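Local coordinates for periplasmic binding protein (Roseiflexus sp. RS-1, PDB 5GJ3) that probably captures heme in the periplasm and passes it on for uptake, binding two heme groups at once in this form, at residues 21-25 with 108-114; 17-21 with 247-251; 7-13 with 27-32. All coordinates share one frame; numbering follows the deposited sequence.

Contact 1: residues 21-25 with 108-114; sequences ALGMG and VAQALGI
L22 and M24 meet the end of I114 in different ways, and the CD1 methyl of I114 is the point they share. The first torsion of I114 (chi1 49°) sets CG1 between the backbone N and the carbonyl carbon. The chain then runs extended, which carries CD1 to 3.6 Å from CG of M24 and 3.9 Å from CB of L22. M24 and I114 lie alongside and run in opposite directions. With CG anti to the carbonyl carbon (chi1 -58°), CG of M24 faces CD1 of I114; the bend at chi2 then leaves SD of M24 at 4.1 Å from that methyl.

M24 also slides antiparallel past L112, whose CD1 methyl lies 3.8 Å from CB of M24 and so meets the root of that side chain. L22 turns its other end to the helix: its CD1 reaches CG1 of V108 at 3.6 Å, the two side chains crossing at a slant, and comes within 4.2 Å of CB of A109. No hydrogen bond spans the two segments; the side chains meet through apolar groups. V108 also packs on I15, I18 and I19 of helix 13-21, and L22 rests against L121 of helix 115-136.

Each segment holds a Schellman motif, with G23 and G113 at positive phi, and in both the chain leaves its helix at once. The contact therefore joins two helix C-termini, those of 13-21 and 100-111, on one face of a Rossmann-like alpha/beta lobe of this periplasmic binding protein.

Contact 2: residues 17-21 with 247-251; sequences EIIFA and GPRTG
E17 and R249 form a side-on, two-bond salt bridge. NE of R249 donates to OE2 of E17 at 2.6 Å, and NH2 of R249 donates to OE1 of E17 at 2.8 Å, so each carboxylate oxygen has its own nitrogen. Both oxygens lie close to the guanidinium plane and are met on their syn sides, but from outside the carboxylate plane; the two planes are turned 47° apart. The pair is bidentate but not coplanar. An extended glutamate (chi1 167°) and an arginine bent at chi3 (-64°) bring the groups together, the two chains crossing at about a right angle.

A water closes a second, smaller link: it donates to OE2 of E17 at 3.1 Å and accepts from the backbone N of R249 at 2.8 Å. OE2 accepts from NE of the guanidinium and from the water, which would probably favour the ionised carboxylate. A cation-pi contact with Y37 gives the arginine another partner.

Beneath the charges, the ring of P248 lies against helix 13-21. Its CD is 3.8 Å from CG1 of I18 and its CG is 4.0 Å from CB of A21, while the aliphatic part of E17 slides past the same ring in the opposite direction. Helix 115-136 also packs on P248, through V125.

The turn itself is type I, G247 to T250, and OG1 of T250 donates to O of G247 at 2.7 Å, alongside the backbone bond from N of T250. R249 takes the N-cap position of helix 250-267. The side chain of E17 lies about 8 Å from a bound heme, so the salt bridge ties the N-cap of that C-terminal helix to helix 13-21 of the alpha/beta lobe close to the heme site.

Contact 3: residues 7-13 with 27-32; sequences RIVSLNG and YVVGVD
R7 lays its guanidinium over V29 because its chain bends at chi3 (65°), placing CG1 of V29 3.6 Å above one face, toward the rim. NH2 of R7 is meanwhile hydrogen-bonded to O of L62. At the other end, with chi1 at 91° and chi2 at -78°, D32 brings OD1 to the start of helix 13-21, at G13. A water bonded to OD1 of D32 (2.7 Å), N of D32 and O of S10 (2.8 Å) bridges the two chains where they draw apart, while OD2 is taken by N of S34, a heme-pocket residue.

Between these ends the backbones run parallel. N of I8 donates to O of Y27 at 2.9 Å, N of V29 to O of I8 at 2.7 Å, and N of S10 to O of G30 at 3.2 Å. I8 pairs with V28 but V9 with G30, so V29 is the extra residue of a beta bulge. That bulge lets CG2 of V29 touch CG2 of V9 at 3.9 Å, while CD1 of I8 packs on CB of Y27 at 3.9 Å.

Strand 28-31 is an edge of the four-stranded parallel sheet and 8-10 is internal, bonded on its other flank to strand 66-70. The face bearing I8, S10 and V28 is packed by I15 and I19 of helix 13-21, the crossover of this beta-alpha-beta unit; V9 meets I59 of helix 56-60.

In the fold
From the N terminus the chain enters strand 8-10, passes through helix 13-21 and returns as strand 28-31, and contact 3 closes this short beta-alpha-beta loop. The first segments of contacts 2 and 1 lie inside that loop and share A21, but their partners come much later, at 247-251 and 108-114 respectively. Both therefore cross contact 3, while contact 1 nests within the span of contact 2. Contact 1 brings the end of helix 100-111 to the turn after helix 13-21, and contact 2 brings the start of helix 250-267. I19 of helix 13-21 touches parts of all three contacts: it packs on V108 and, through CG2, on V28 (3.6 Å between CG2 atoms).

Contact 1: residues 21-25 with 108-114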
loop_
_atom_site.group_PDB
_atom_site.type_symbol
_atom_site.label_atom_id
_atom_site.label_comp_id
_atom_site.label_asym_id
_atom_site.label_seq_id
_atom_site.Cartn_x
_atom_site.Cartn_y
_atom_site.Cartn_z
ATOM N N ALA A 21 13.889 -3.129 6.000
ATOM C CA ALA A 21 14.689 -2.858 4.793
ATOM C C ALA A 21 15.955 -2.092 5.070
ATOM O O ALA A 21 16.960 -2.170 4.292
ATOM C CB ALA A 21 13.850 -2.130 3.737
ATOM N N LEU A 22 15.955 -1.329 6.166
ATOM C CA LEU A 22 17.159 -0.582 6.537
ATOM C C LEU A 22 18.156 -1.452 7.332
ATOM O O LEU A 22 19.262 -1.001 7.677
ATOM C CB LEU A 22 16.782 0.689 7.357
ATOM C CG LEU A 22 16.155 1.851 6.600
ATOM C CD1 LEU A 22 15.485 2.883 7.536
ATOM C CD2 LEU A 22 17.172 2.542 5.678
ATOM N N GLY A 23 17.764 -2.667 7.671
ATOM C CA GLY A 23 18.642 -3.543 8.421
ATOM C C GLY A 23 18.447 -3.576 9.940
ATOM O O GLY A 23 19.278 -4.179 10.638
ATOM N N MET A 24 17.344 -3.004 10.458
ATOM C CA MET A 24 17.196 -2.744 11.902
ATOM C C MET A 24 16.055 -3.548 12.481
ATOM O O MET A 24 15.534 -3.260 13.584
ATOM C CB MET A 24 16.943 -1.263 12.137
ATOM C CG MET A 24 18.034 -0.362 11.583
ATOM S SD MET A 24 19.568 -0.497 12.523
ATOM C CE MET A 24 19.161 0.316 14.073
ATOM N N GLY A 25 15.640 -4.564 11.721
ATOM C CA GLY A 25 14.515 -5.364 12.125
ATOM C C GLY A 25 14.739 -6.064 13.453
ATOM O O GLY A 25 13.784 -6.255 14.227
ATOM N N VAL A 108 12.496 7.408 8.965
ATOM C CA VAL A 108 12.865 6.249 9.794
ATOM C C VAL A 108 14.386 6.245 9.997
ATOM O O VAL A 108 14.887 6.001 11.140
ATOM C CB VAL A 108 12.394 4.917 9.191
ATOM C CG1 VAL A 108 12.940 3.718 10.012
ATOM C CG2 VAL A 108 10.852 4.833 9.149
ATOM N N ALA A 109 15.127 6.509 8.926
ATOM C CA ALA A 109 16.600 6.486 9.043
ATOM C C ALA A 109 17.127 7.491 10.071
ATOM O O ALA A 109 18.078 7.158 10.827
ATOM C CB ALA A 109 17.302 6.696 7.698
ATOM N N GLN A 110 16.546 8.696 10.084
ATOM C CA GLN A 110 16.961 9.718 11.050
ATOM C C GLN A 110 16.637 9.278 12.471
ATOM O O GLN A 110 17.500 9.416 13.313
ATOM C CB GLN A 110 16.389 11.142 10.785
ATOM C CG GLN A 110 16.990 12.217 11.737
ATOM C CD GLN A 110 16.671 13.685 11.398
ATOM O OE1 GLN A 110 16.384 14.001 10.262
ATOM N NE2 GLN A 110 16.750 14.611 12.406
ATOM N N ALA A 111 15.432 8.732 12.725
ATOM C CA ALA A 111 15.028 8.258 14.074
ATOM C C ALA A 111 15.930 7.147 14.600
ATOM O O ALA A 111 16.109 6.974 15.846
ATOM C CB ALA A 111 13.578 7.770 14.086
ATOM N N LEU A 112 16.468 6.371 13.660
ATOM C CA LEU A 112 17.309 5.239 14.016
ATOM C C LEU A 112 18.778 5.588 13.984
ATOM O O LEU A 112 19.602 4.706 14.279
ATOM C CB LEU A 112 17.015 4.009 13.094
ATOM C CG LEU A 112 15.603 3.431 13.230
ATOM C CD1 LEU A 112 15.306 2.126 12.484
ATOM C CD2 LEU A 112 15.219 3.277 14.688
ATOM N N GLY A 113 19.115 6.829 13.567
ATOM C CA GLY A 113 20.501 7.326 13.601
ATOM C C GLY A 113 21.385 6.686 12.509
ATOM O O GLY A 113 22.603 6.436 12.734
ATOM N N ILE A 114 20.779 6.417 11.337
ATOM C CA ILE A 114 21.480 5.797 10.212
ATOM C C ILE A 114 21.173 6.568 8.927
ATOM O O ILE A 114 20.718 5.975 7.948
ATOM C CB ILE A 114 21.124 4.282 10.057
ATOM C CG1 ILE A 114 19.595 4.034 10.081
ATOM C CG2 ILE A 114 21.725 3.441 11.196
ATOM C CD1 ILE A 114 19.146 2.602 9.815
#

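Contact 2: residues 17-21 with 247-251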
loop_
_atom_site.group_PDB
_atom_site.type_symbol
_atom_site.label_atom_id
_atom_site.label_comp_id
_atom_site.label_asym_id
_atom_site.label_seq_id
_atom_site.Cartn_x
_atom_site.Cartn_y
_atom_site.Cartn_z
ATOM N N GLU A 17 8.044 -2.285 7.479
ATOM C CA GLU A 17 8.743 -2.797 6.304
ATOM C C GLU A 17 10.008 -1.997 6.065
ATOM O O GLU A 17 11.059 -2.541 5.717
ATOM C CB GLU A 17 7.839 -2.723 5.073
ATOM C CG GLU A 17 8.587 -2.947 3.772
ATOM C CD GLU A 17 7.664 -3.257 2.575
ATOM O OE1 GLU A 17 6.425 -3.438 2.723
ATOM O OE2 GLU A 17 8.202 -3.358 1.474
ATOM N N ILE A 18 9.919 -0.687 6.277
ATOM C CA ILE A 18 11.041 0.177 6.013
ATOM C C ILE A 18 12.140 -0.095 7.114
ATOM O O ILE A 18 13.313 -0.065 6.802
ATOM C CB ILE A 18 10.627 1.677 6.069
ATOM C CG1 ILE A 18 9.865 2.085 4.789
ATOM C CG2 ILE A 18 11.878 2.544 6.256
ATOM C CD1 ILE A 18 9.170 3.434 4.939
ATOM N N ILE A 19 11.759 -0.332 8.371
ATOM C CA ILE A 19 12.770 -0.577 9.429
ATOM C C ILE A 19 13.561 -1.842 9.039
ATOM O O ILE A 19 14.807 -1.862 9.151
ATOM C CB ILE A 19 12.116 -0.753 10.823
ATOM C CG1 ILE A 19 11.479 0.583 11.300
ATOM C CG2 ILE A 19 13.115 -1.252 11.884
ATOM C CD1 ILE A 19 10.396 0.363 12.363
ATOM N N PHE A 20 12.821 -2.888 8.628
ATOM C CA PHE A 20 13.461 -4.156 8.211
ATOM C C PHE A 20 14.332 -3.944 6.960
ATOM O O PHE A 20 15.441 -4.432 6.911
ATOM C CB PHE A 20 12.411 -5.282 8.003
ATOM C CG PHE A 20 11.996 -5.975 9.298
ATOM C CD1 PHE A 20 12.696 -7.089 9.762
ATOM C CD2 PHE A 20 10.902 -5.529 10.019
ATOM C CE1 PHE A 20 12.336 -7.707 10.939
ATOM C CE2 PHE A 20 10.523 -6.150 11.195
ATOM C CZ PHE A 20 11.253 -7.240 11.669
ATOM N N ALA A 21 13.889 -3.129 6.000
ATOM C CA ALA A 21 14.689 -2.858 4.793
ATOM C C ALA A 21 15.955 -2.092 5.070
ATOM O O ALA A 21 16.960 -2.170 4.292
ATOM C CB ALA A 21 13.850 -2.130 3.737
ATOM N N GLY A 247 6.193 2.191 -0.066
ATOM C CA GLY A 247 7.375 1.886 0.709
ATOM C C GLY A 247 8.495 1.478 -0.200
ATOM O O GLY A 247 8.515 1.890 -1.357
ATOM N N PRO A 248 9.449 0.670 0.327
ATOM C CA PRO A 248 10.645 0.362 -0.429
ATOM C C PRO A 248 10.381 -0.466 -1.708
ATOM O O PRO A 248 11.208 -0.425 -2.633
ATOM C CB PRO A 248 11.498 -0.458 0.564
ATOM C CG PRO A 248 10.961 -0.107 1.921
ATOM C CD PRO A 248 9.471 0.038 1.658
ATOM N N ARG A 249 9.253 -1.181 -1.760
ATOM C CA ARG A 249 8.899 -2.000 -2.930
ATOM C C ARG A 249 8.049 -1.293 -3.986
ATOM O O ARG A 249 7.559 -1.938 -4.924
ATOM C CB ARG A 249 8.236 -3.316 -2.479
ATOM C CG ARG A 249 9.246 -4.252 -1.765
ATOM C CD ARG A 249 8.518 -5.522 -1.317
ATOM N NE ARG A 249 7.506 -5.178 -0.314
ATOM C CZ ARG A 249 6.428 -5.892 0.004
ATOM N NH1 ARG A 249 6.123 -7.006 -0.635
ATOM N NH2 ARG A 249 5.599 -5.438 0.918
ATOM N N THR A 250 7.926 0.031 -3.870
ATOM C CA THR A 250 7.052 0.802 -4.748
ATOM C C THR A 250 7.420 0.665 -6.225
ATOM O O THR A 250 6.535 0.479 -7.063
ATOM C CB THR A 250 7.018 2.299 -4.364
ATOM O OG1 THR A 250 6.489 2.383 -3.037
ATOM C CG2 THR A 250 6.050 3.100 -5.311
ATOM N N GLY A 251 8.724 0.769 -6.524
ATOM C CA GLY A 251 9.257 0.576 -7.839
ATOM C C GLY A 251 8.994 -0.837 -8.364
ATOM O O GLY A 251 8.729 -1.013 -9.535
HETATM O O HOH W 1 6.823 -1.154 -0.301
#

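Contact 3: residues 7-13 with 27-32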
loop_
_atom_site.group_PDB
_atom_site.type_symbol
_atom_site.label_atom_id
_atom_site.label_comp_id
_atom_site.label_asym_id
_atom_site.label_seq_id
_atom_site.Cartn_x
_atom_site.Cartn_y
_atom_site.Cartn_z
ATOM N N ARG A 7 14.413 -0.694 21.641
ATOM C CA ARG A 7 13.185 -1.496 21.584
ATOM C C ARG A 7 12.125 -0.660 20.844
ATOM O O ARG A 7 11.536 0.260 21.401
ATOM C CB ARG A 7 12.686 -1.878 22.980
ATOM C CG ARG A 7 13.647 -2.809 23.780
ATOM C CD ARG A 7 13.145 -3.015 25.211
ATOM N NE ARG A 7 11.867 -3.740 25.238
ATOM C CZ ARG A 7 11.759 -5.041 24.944
ATOM N NH1 ARG A 7 12.828 -5.752 24.639
ATOM N NH2 ARG A 7 10.579 -5.638 24.946
ATOM N N ILE A 8 11.942 -0.982 19.575
ATOM C CA ILE A 8 11.085 -0.206 18.670
ATOM C C ILE A 8 9.714 -0.864 18.545
ATOM O O ILE A 8 9.585 -2.120 18.289
ATOM C CB ILE A 8 11.736 -0.104 17.271
ATOM C CG1 ILE A 8 13.219 0.364 17.378
ATOM C CG2 ILE A 8 10.946 0.854 16.339
ATOM C CD1 ILE A 8 13.915 0.397 16.019
ATOM N N VAL A 9 8.693 -0.036 18.748
ATOM C CA VAL A 9 7.334 -0.388 18.444
ATOM C C VAL A 9 6.952 0.451 17.222
ATOM O O VAL A 9 7.037 1.693 17.228
ATOM C CB VAL A 9 6.340 -0.167 19.596
ATOM C CG1 VAL A 9 4.916 -0.525 19.093
ATOM C CG2 VAL A 9 6.686 -1.064 20.803
ATOM N N SER A 10 6.605 -0.255 16.151
ATOM C CA SER A 10 6.295 0.380 14.881
ATOM C C SER A 10 4.761 0.377 14.681
ATOM O O SER A 10 4.099 -0.687 14.764
ATOM C CB SER A 10 7.009 -0.356 13.772
ATOM O OG SER A 10 6.529 0.143 12.533
ATOM N N LEU A 11 4.183 1.543 14.412
ATOM C CA LEU A 11 2.724 1.672 14.385
ATOM C C LEU A 11 2.006 1.332 13.035
ATOM O O LEU A 11 0.771 1.218 13.008
ATOM C CB LEU A 11 2.295 3.091 14.864
ATOM C CG LEU A 11 2.884 3.504 16.232
ATOM C CD1 LEU A 11 2.400 4.913 16.514
ATOM C CD2 LEU A 11 2.386 2.543 17.318
ATOM N N ASN A 12 2.759 1.208 11.958
ATOM C CA ASN A 12 2.144 1.020 10.643
ATOM C C ASN A 12 2.924 -0.010 9.881
ATOM O O ASN A 12 4.152 -0.062 9.984
ATOM C CB ASN A 12 2.094 2.323 9.812
ATOM C CG ASN A 12 1.487 3.441 10.574
ATOM O OD1 ASN A 12 2.170 4.163 11.301
ATOM N ND2 ASN A 12 0.185 3.542 10.504
ATOM N N GLY A 13 2.206 -0.840 9.115
ATOM C CA GLY A 13 2.874 -1.845 8.275
ATOM C C GLY A 13 3.957 -1.367 7.335
ATOM O O GLY A 13 4.972 -2.037 7.189
ATOM N N TYR A 27 15.610 -4.940 16.126
ATOM C CA TYR A 27 15.224 -4.063 17.252
ATOM C C TYR A 27 13.745 -3.844 17.398
ATOM O O TYR A 27 13.339 -3.140 18.334
ATOM C CB TYR A 27 15.912 -2.713 17.173
ATOM C CG TYR A 27 17.396 -2.893 17.074
ATOM C CD1 TYR A 27 18.156 -3.322 18.185
ATOM C CD2 TYR A 27 18.053 -2.670 15.864
ATOM C CE1 TYR A 27 19.544 -3.503 18.076
ATOM C CE2 TYR A 27 19.432 -2.858 15.740
ATOM C CZ TYR A 27 20.173 -3.279 16.834
ATOM O OH TYR A 27 21.540 -3.461 16.651
ATOM N N VAL A 28 12.943 -4.461 16.533
ATOM C CA VAL A 28 11.499 -4.224 16.582
ATOM C C VAL A 28 10.913 -5.210 17.598
ATOM O O VAL A 28 11.143 -6.400 17.488
ATOM C CB VAL A 28 10.778 -4.332 15.197
ATOM C CG1 VAL A 28 9.263 -4.153 15.357
ATOM C CG2 VAL A 28 11.363 -3.367 14.159
ATOM N N VAL A 29 10.152 -4.719 18.561
ATOM C CA VAL A 29 9.543 -5.551 19.590
ATOM C C VAL A 29 8.027 -5.671 19.507
ATOM O O VAL A 29 7.411 -6.509 20.214
ATOM C CB VAL A 29 9.947 -5.128 21.046
ATOM C CG1 VAL A 29 11.464 -5.133 21.249
ATOM C CG2 VAL A 29 9.323 -3.787 21.482
ATOM N N GLY A 30 7.396 -4.878 18.635
ATOM C CA GLY A 30 5.928 -4.906 18.546
ATOM C C GLY A 30 5.516 -4.282 17.238
ATOM O O GLY A 30 6.162 -3.321 16.788
ATOM N N VAL A 31 4.483 -4.859 16.618
ATOM C CA VAL A 31 3.973 -4.355 15.318
ATOM C C VAL A 31 2.458 -4.332 15.289
ATOM O O VAL A 31 1.806 -5.012 16.078
ATOM C CB VAL A 31 4.454 -5.206 14.124
ATOM C CG1 VAL A 31 5.961 -5.067 13.941
ATOM C CG2 VAL A 31 3.993 -6.678 14.244
ATOM N N ASP A 32 1.895 -3.577 14.346
ATOM C CA ASP A 32 0.448 -3.569 14.172
ATOM C C ASP A 32 0.013 -4.688 13.187
ATOM O O ASP A 32 0.861 -5.265 12.463
ATOM C CB ASP A 32 -0.029 -2.185 13.689
ATOM C CG ASP A 32 -0.063 -2.098 12.152
ATOM O OD1 ASP A 32 1.019 -1.939 11.533
ATOM O OD2 ASP A 32 -1.183 -2.216 11.573
HETATM O O HOH W 2 3.616 -2.138 12.399
#